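Local coordinates for protein polyhedrin (Operophtera brumata cypovirus 19, PDB 5A99) that builds the micron-sized crystalline polyhedra that probably embed cypovirus particles and shield them outside the insect host, at residues R157-A167 / Q237-A247. Residues are numbered along the deposited sequence; the frame is centred on the assembly and turned at random.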
ATOM      1  N   ARG A 157      -7.322  12.787  24.716  1.00 12.17           N
ATOM      2  CA  ARG A 157      -8.482  12.948  25.570  1.00 15.32           C
ATOM      3  C   ARG A 157      -9.497  11.893  25.190  1.00 12.57           C
ATOM      4  O   ARG A 157      -9.980  11.849  24.053  1.00 11.23           O
ATOM      5  CB  ARG A 157      -9.085  14.346  25.446  1.00 16.25           C
ATOM      6  CG  ARG A 157      -8.245  15.432  26.105  1.00 15.38           C
ATOM      7  CD  ARG A 157      -8.897  16.800  25.971  1.00 18.21           C
ATOM      8  NE  ARG A 157     -10.204  16.867  26.628  1.00 15.13           N
ATOM      9  CZ  ARG A 157     -11.304  17.373  26.068  1.00 19.69           C
ATOM     10  NH1 ARG A 157     -11.267  17.842  24.831  1.00 14.77           N
ATOM     11  NH2 ARG A 157     -12.447  17.415  26.743  1.00 12.61           N
ATOM     12  N   PRO A 158      -9.813  11.024  26.145  1.00 10.44           N
ATOM     13  CA  PRO A 158     -10.718   9.904  25.913  1.00 10.29           C
ATOM     14  C   PRO A 158     -12.136  10.371  25.645  1.00 12.77           C
ATOM     15  O   PRO A 158     -12.527  11.467  26.053  1.00 10.34           O
ATOM     16  CB  PRO A 158     -10.669   9.130  27.231  1.00 13.62           C
ATOM     17  CG  PRO A 158      -9.476   9.625  27.943  1.00 24.27           C
ATOM     18  CD  PRO A 158      -9.315  11.043  27.525  1.00 17.69           C
ATOM     19  N   ILE A 159     -12.888   9.527  24.954  1.00 13.45           N
ATOM     20  CA  ILE A 159     -14.311   9.747  24.736  1.00 14.10           C
ATOM     21  C   ILE A 159     -15.049   8.533  25.290  1.00 18.40           C
ATOM     22  O   ILE A 159     -14.659   7.386  25.035  1.00 15.45           O
ATOM     23  CB  ILE A 159     -14.651   9.911  23.247  1.00 15.30           C
ATOM     24  CG1 ILE A 159     -13.855  11.063  22.630  1.00 15.48           C
ATOM     25  CG2 ILE A 159     -16.159  10.138  23.064  1.00 12.15           C
ATOM     26  CD1 ILE A 159     -13.978  11.139  21.114  1.00 14.39           C
ATOM     27  N   ARG A 160     -16.107   8.784  26.057  1.00 11.74           N
ATOM     28  CA  ARG A 160     -16.764   7.723  26.805  1.00 16.48           C
ATOM     29  C   ARG A 160     -18.080   7.294  26.159  1.00 11.23           C
ATOM     30  O   ARG A 160     -18.777   8.092  25.518  1.00 14.88           O
ATOM     31  CB  ARG A 160     -16.978   8.143  28.268  1.00 15.70           C
ATOM     32  CG  ARG A 160     -15.676   8.379  29.048  1.00 21.26           C
ATOM     33  CD  ARG A 160     -15.914   8.807  30.502  1.00 20.80           C
ATOM     34  NE  ARG A 160     -15.736   7.691  31.429  1.00 40.69           N
ATOM     35  CZ  ARG A 160     -14.717   7.554  32.274  1.00 29.87           C
ATOM     36  NH1 ARG A 160     -13.761   8.474  32.344  1.00 37.64           N
ATOM     37  NH2 ARG A 160     -14.663   6.489  33.065  1.00 29.55           N
ATOM     38  N   TYR A 161     -18.395   6.017  26.336  1.00 18.41           N
ATOM     39  CA  TYR A 161     -19.623   5.424  25.838  1.00 14.43           C
ATOM     40  C   TYR A 161     -20.132   4.512  26.938  1.00 13.44           C
ATOM     41  O   TYR A 161     -19.442   3.574  27.351  1.00 12.79           O
ATOM     42  CB  TYR A 161     -19.317   4.649  24.560  1.00 13.88           C
ATOM     43  CG  TYR A 161     -20.463   3.904  23.922  1.00 10.11           C
ATOM     44  CD1 TYR A 161     -21.535   4.579  23.357  1.00 17.30           C
ATOM     45  CD2 TYR A 161     -20.444   2.519  23.831  1.00 13.57           C
ATOM     46  CE1 TYR A 161     -22.572   3.892  22.745  1.00 15.14           C
ATOM     47  CE2 TYR A 161     -21.477   1.824  23.221  1.00 14.94           C
ATOM     48  CZ  TYR A 161     -22.535   2.513  22.678  1.00 19.96           C
ATOM     49  OH  TYR A 161     -23.558   1.810  22.070  1.00 16.17           O
ATOM     50  N   PHE A 162     -21.339   4.804  27.414  1.00 17.32           N
ATOM     51  CA  PHE A 162     -21.864   4.179  28.619  1.00 15.27           C
ATOM     52  C   PHE A 162     -20.781   4.167  29.698  1.00 18.74           C
ATOM     53  O   PHE A 162     -20.523   3.140  30.329  1.00 17.91           O
ATOM     54  CB  PHE A 162     -22.386   2.763  28.334  1.00 12.19           C
ATOM     55  CG  PHE A 162     -23.614   2.737  27.461  1.00 12.45           C
ATOM     56  CD1 PHE A 162     -24.860   3.029  27.999  1.00 11.55           C
ATOM     57  CD2 PHE A 162     -23.521   2.427  26.110  1.00  9.97           C
ATOM     58  CE1 PHE A 162     -25.992   3.015  27.213  1.00 12.46           C
ATOM     59  CE2 PHE A 162     -24.649   2.412  25.312  1.00 15.87           C
ATOM     60  CZ  PHE A 162     -25.889   2.702  25.861  1.00 11.11           C
ATOM     61  N   ASP A 163     -20.143   5.321  29.878  1.00 16.36           N
ATOM     62  CA  ASP A 163     -19.156   5.539  30.937  1.00 16.26           C
ATOM     63  C   ASP A 163     -17.819   4.825  30.750  1.00 17.50           C
ATOM     64  O   ASP A 163     -16.961   4.913  31.619  1.00 23.01           O
ATOM     65  CB  ASP A 163     -19.739   5.150  32.292  1.00 20.25           C
ATOM     66  CG  ASP A 163     -21.012   5.897  32.602  1.00 21.13           C
ATOM     67  OD1 ASP A 163     -20.946   7.139  32.726  1.00 23.86           O
ATOM     68  OD2 ASP A 163     -22.074   5.245  32.706  1.00 24.51           O
ATOM     69  N   ARG A 164     -17.643   4.126  29.634  1.00 16.66           N
ATOM     70  CA  ARG A 164     -16.382   3.450  29.337  1.00 14.09           C
ATOM     71  C   ARG A 164     -15.543   4.246  28.351  1.00 13.16           C
ATOM     72  O   ARG A 164     -16.038   4.706  27.326  1.00 15.20           O
ATOM     73  CB  ARG A 164     -16.652   2.059  28.758  1.00 22.84           C
ATOM     74  CG  ARG A 164     -17.389   1.133  29.712  1.00 20.66           C
ATOM     75  CD  ARG A 164     -18.299   0.186  28.939  1.00 35.26           C
ATOM     76  NE  ARG A 164     -18.650  -1.032  29.681  1.00 53.18           N
ATOM     77  CZ  ARG A 164     -17.824  -2.061  29.871  1.00 57.41           C
ATOM     78  NH1 ARG A 164     -16.582  -2.017  29.398  1.00 49.38           N
ATOM     79  NH2 ARG A 164     -18.233  -3.137  30.541  1.00 45.70           N
ATOM     80  N   GLU A 165     -14.264   4.400  28.661  1.00 15.58           N
ATOM     81  CA  GLU A 165     -13.337   4.999  27.718  1.00 16.54           C
ATOM     82  C   GLU A 165     -13.209   4.027  26.554  1.00 13.82           C
ATOM     83  O   GLU A 165     -12.732   2.909  26.721  1.00 16.36           O
ATOM     84  CB  GLU A 165     -11.974   5.266  28.377  1.00 20.82           C
ATOM     85  CG  GLU A 165     -12.020   6.355  29.459  1.00 21.80           C
ATOM     86  CD  GLU A 165     -10.677   6.599  30.125  1.00 27.51           C
ATOM     87  OE1 GLU A 165      -9.786   5.733  29.993  1.00 24.64           O
ATOM     88  OE2 GLU A 165     -10.519   7.655  30.786  1.00 21.03           O
ATOM     89  N   MET A 166     -13.661   4.433  25.374  1.00 13.39           N
ATOM     90  CA  MET A 166     -13.594   3.543  24.228  1.00 10.50           C
ATOM     91  C   MET A 166     -12.976   4.178  22.980  1.00  9.26           C
ATOM     92  O   MET A 166     -12.745   3.499  21.968  1.00  8.17           O
ATOM     93  CB  MET A 166     -14.981   2.966  23.946  1.00 17.04           C
ATOM     94  CG  MET A 166     -15.548   2.199  25.152  1.00 17.51           C
ATOM     95  SD  MET A 166     -16.822   0.980  24.776  1.00 29.27           S
ATOM     96  CE  MET A 166     -17.453   1.654  23.270  1.00 22.40           C
ATOM     97  N   ALA A 167     -12.675   5.469  23.058  1.00 11.10           N
ATOM     98  CA  ALA A 167     -11.951   6.136  21.987  1.00  9.10           C
ATOM     99  C   ALA A 167     -11.101   7.256  22.566  1.00  9.77           C
ATOM    100  O   ALA A 167     -11.391   7.772  23.643  1.00 12.29           O
ATOM    101  CB  ALA A 167     -12.912   6.665  20.960  1.00  9.41           C
ATOM    102  N   GLN A 237     -21.341   4.797  14.596  1.00  9.72           N
ATOM    103  CA  GLN A 237     -20.870   4.472  15.945  1.00 11.22           C
ATOM    104  C   GLN A 237     -19.366   4.714  16.095  1.00 13.98           C
ATOM    105  O   GLN A 237     -18.647   3.963  16.779  1.00  9.25           O
ATOM    106  CB  GLN A 237     -21.222   3.027  16.297  1.00 11.20           C
ATOM    107  CG  GLN A 237     -21.286   2.783  17.780  1.00 13.71           C
ATOM    108  CD  GLN A 237     -21.626   1.366  18.134  1.00 13.65           C
ATOM    109  OE1 GLN A 237     -21.289   0.424  17.412  1.00 15.69           O
ATOM    110  NE2 GLN A 237     -22.286   1.198  19.272  1.00 18.59           N
ATOM    111  N   TYR A 238     -18.890   5.766  15.436  1.00  8.89           N
ATOM    112  CA  TYR A 238     -17.525   6.238  15.617  1.00 10.20           C
ATOM    113  C   TYR A 238     -17.540   7.422  16.578  1.00 11.89           C
ATOM    114  O   TYR A 238     -18.118   8.473  16.279  1.00 12.14           O
ATOM    115  CB  TYR A 238     -16.935   6.672  14.280  1.00  8.07           C
ATOM    116  CG  TYR A 238     -16.614   5.520  13.370  1.00  8.90           C
ATOM    117  CD1 TYR A 238     -15.903   4.432  13.842  1.00  8.83           C
ATOM    118  CD2 TYR A 238     -17.044   5.510  12.048  1.00 10.98           C
ATOM    119  CE1 TYR A 238     -15.602   3.378  13.028  1.00  9.19           C
ATOM    120  CE2 TYR A 238     -16.754   4.448  11.215  1.00 13.19           C
ATOM    121  CZ  TYR A 238     -16.030   3.387  11.712  1.00 11.30           C
ATOM    122  OH  TYR A 238     -15.734   2.328  10.900  1.00  9.26           O
ATOM    123  N   LEU A 239     -16.933   7.236  17.741  1.00 12.05           N
ATOM    124  CA  LEU A 239     -16.883   8.278  18.762  1.00 10.15           C
ATOM    125  C   LEU A 239     -16.097   9.476  18.228  1.00 11.81           C
ATOM    126  O   LEU A 239     -15.122   9.314  17.502  1.00 12.57           O
ATOM    127  CB  LEU A 239     -16.277   7.723  20.058  1.00 16.00           C
ATOM    128  CG  LEU A 239     -17.063   6.559  20.671  1.00 12.84           C
ATOM    129  CD1 LEU A 239     -16.428   6.066  21.966  1.00 12.95           C
ATOM    130  CD2 LEU A 239     -18.515   6.959  20.914  1.00 13.92           C
ATOM    131  N   TYR A 240     -16.550  10.679  18.563  1.00 12.78           N
ATOM    132  CA  TYR A 240     -16.026  11.888  17.942  1.00 15.23           C
ATOM    133  C   TYR A 240     -16.227  13.110  18.828  1.00 11.78           C
ATOM    134  O   TYR A 240     -17.217  13.219  19.566  1.00 13.78           O
ATOM    135  CB  TYR A 240     -16.699  12.116  16.572  1.00 12.25           C
ATOM    136  CG  TYR A 240     -16.219  13.347  15.843  1.00 10.61           C
ATOM    137  CD1 TYR A 240     -15.005  13.352  15.182  1.00  9.01           C
ATOM    138  CD2 TYR A 240     -16.989  14.503  15.806  1.00  9.97           C
ATOM    139  CE1 TYR A 240     -14.553  14.473  14.522  1.00 10.84           C
ATOM    140  CE2 TYR A 240     -16.552  15.630  15.141  1.00  8.72           C
ATOM    141  CZ  TYR A 240     -15.326  15.608  14.502  1.00  7.61           C
ATOM    142  OH  TYR A 240     -14.873  16.710  13.830  1.00 10.48           O
ATOM    143  N   ARG A 241     -15.281  14.034  18.734  1.00 10.85           N
ATOM    144  CA  ARG A 241     -15.290  15.254  19.522  1.00 13.75           C
ATOM    145  C   ARG A 241     -15.386  16.457  18.579  1.00  9.81           C
ATOM    146  O   ARG A 241     -14.535  16.632  17.708  1.00 10.73           O
ATOM    147  CB  ARG A 241     -13.998  15.319  20.333  1.00 22.64           C
ATOM    148  CG  ARG A 241     -14.091  16.027  21.654  1.00 19.96           C
ATOM    149  CD  ARG A 241     -12.780  15.854  22.439  1.00 34.07           C
ATOM    150  NE  ARG A 241     -12.860  14.757  23.402  1.00 16.77           N
ATOM    151  CZ  ARG A 241     -13.725  14.755  24.406  1.00 15.01           C
ATOM    152  NH1 ARG A 241     -14.546  15.783  24.549  1.00 20.96           N
ATOM    153  NH2 ARG A 241     -13.770  13.748  25.257  1.00 18.55           N
ATOM    154  N   THR A 242     -16.418  17.280  18.765  1.00 12.69           N
ATOM    155  CA  THR A 242     -16.654  18.453  17.914  1.00 11.25           C
ATOM    156  C   THR A 242     -15.779  19.661  18.279  1.00  9.81           C
ATOM    157  O   THR A 242     -15.063  19.651  19.280  1.00 10.74           O
ATOM    158  CB  THR A 242     -18.141  18.890  17.963  1.00  8.99           C
ATOM    159  OG1 THR A 242     -18.436  19.446  19.245  1.00 11.16           O
ATOM    160  CG2 THR A 242     -19.078  17.711  17.666  1.00  9.75           C
ATOM    161  N   LYS A 243     -15.831  20.700  17.448  1.00 13.24           N
ATOM    162  CA  LYS A 243     -15.054  21.920  17.683  1.00  9.86           C
ATOM    163  C   LYS A 243     -15.379  22.526  19.043  1.00 11.67           C
ATOM    164  O   LYS A 243     -14.496  23.048  19.731  1.00 12.71           O
ATOM    165  CB  LYS A 243     -15.326  22.962  16.598  1.00 18.16           C
ATOM    166  CG  LYS A 243     -14.556  24.257  16.819  1.00 28.94           C
ATOM    167  CD  LYS A 243     -15.097  25.416  15.984  1.00 29.72           C
ATOM    168  CE  LYS A 243     -14.402  26.722  16.371  1.00 27.56           C
ATOM    169  NZ  LYS A 243     -14.746  27.857  15.455  1.00 48.48           N
ATOM    170  N   CYS A 244     -16.653  22.450  19.420  1.00 11.41           N
ATOM    171  CA  CYS A 244     -17.127  23.024  20.675  1.00 17.43           C
ATOM    172  C   CYS A 244     -16.955  22.032  21.811  1.00 13.39           C
ATOM    173  O   CYS A 244     -17.383  22.272  22.936  1.00 14.42           O
ATOM    174  CB  CYS A 244     -18.597  23.417  20.543  1.00 14.15           C
ATOM    175  SG  CYS A 244     -18.888  24.732  19.354  1.00 23.24           S
ATOM    176  N   ASP A 245     -16.338  20.903  21.486  1.00 13.69           N
ATOM    177  CA  ASP A 245     -15.992  19.879  22.457  1.00 12.86           C
ATOM    178  C   ASP A 245     -17.181  19.060  22.958  1.00  9.89           C
ATOM    179  O   ASP A 245     -17.293  18.771  24.144  1.00 14.56           O
ATOM    180  CB  ASP A 245     -15.245  20.484  23.636  1.00 11.83           C
ATOM    181  CG  ASP A 245     -14.251  19.512  24.231  1.00 16.31           C
ATOM    182  OD1 ASP A 245     -13.257  19.210  23.539  1.00 17.84           O
ATOM    183  OD2 ASP A 245     -14.466  19.024  25.357  1.00 13.88           O
ATOM    184  N   ILE A 246     -18.059  18.668  22.052  1.00 11.89           N
ATOM    185  CA  ILE A 246     -19.148  17.783  22.420  1.00  8.63           C
ATOM    186  C   ILE A 246     -18.768  16.382  21.981  1.00 12.41           C
ATOM    187  O   ILE A 246     -18.265  16.175  20.869  1.00 10.14           O
ATOM    188  CB  ILE A 246     -20.479  18.214  21.784  1.00  8.92           C
ATOM    189  CG1 ILE A 246     -20.843  19.622  22.254  1.00 16.27           C
ATOM    190  CG2 ILE A 246     -21.583  17.221  22.135  1.00 11.64           C
ATOM    191  CD1 ILE A 246     -22.193  20.098  21.784  1.00 14.21           C
ATOM    192  N   ALA A 247     -18.992  15.430  22.881  1.00 16.69           N
ATOM    193  CA  ALA A 247     -18.711  14.031  22.620  1.00 14.12           C
ATOM    194  C   ALA A 247     -19.925  13.385  21.977  1.00 18.08           C
ATOM    195  O   ALA A 247     -20.951  13.177  22.631  1.00 15.99           O
ATOM    196  CB  ALA A 247     -18.335  13.319  23.905  1.00 15.77           C
TER
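Arg157 meets Asp245 end-on: NH1 donates to OD1 at 2.7 Å and NH2 to OD2 at 2.9 Å, each carboxylate oxygen answering with its syn lone pair. The two flat groups lie 18° from coplanar and meet edge to edge, and both N-H bonds run nearly straight, the geometry for which a guanidinium and a carboxylate are matched. Arg241 lies over one face of the Arg157 guanidinium, with NH1 3.4 Å from Arg157 NH2. This is a contact of two donors, and the carboxylate they share probably offsets the two positive charges, since Arg241 NH1 also forms a salt bridge with Asp245 OD2 at 3.3 Å. Bent at chi3 (-97°), the Arg241 chain brings NH2 to Pro158 O, to which it donates at 2.7 Å; the oxygen lies nearly in the guanidinium plane of Arg241, while the donor sits 28° out of the carbonyl plane. Having no N-H of its own, Pro158 can offer its backbone only as an acceptor.

Beyond these charges the contact turns apolar. The branched Ile159 fills two directions at once, CG2 reaching both Leu239 CB and Ala247 CB while CD1 rests on the backbone of Tyr240. Small Ala167 lets Leu239 come close, CB to CB at 3.6 Å, and Leu239 CD1 also packs against CB of Met166 and CB of Tyr161. At the far end Gln237 NE2 gives Tyr161 OH a weak bond, whereas Gln237 OE1 accepts from the backbone N of Met141 of the second subunit. Gln116 NE2 donates to Gln237 O and its OE1 accepts from Leu239 N. Together these contacts lay the C-terminal tail, leaving helix 225-236 through a Schellman motif, against a beta hairpin with a type I' turn and a classic bulge at Met166 and Ala167, opposite Ile159, at the edge, within this chain, of the six-stranded antiparallel sheet.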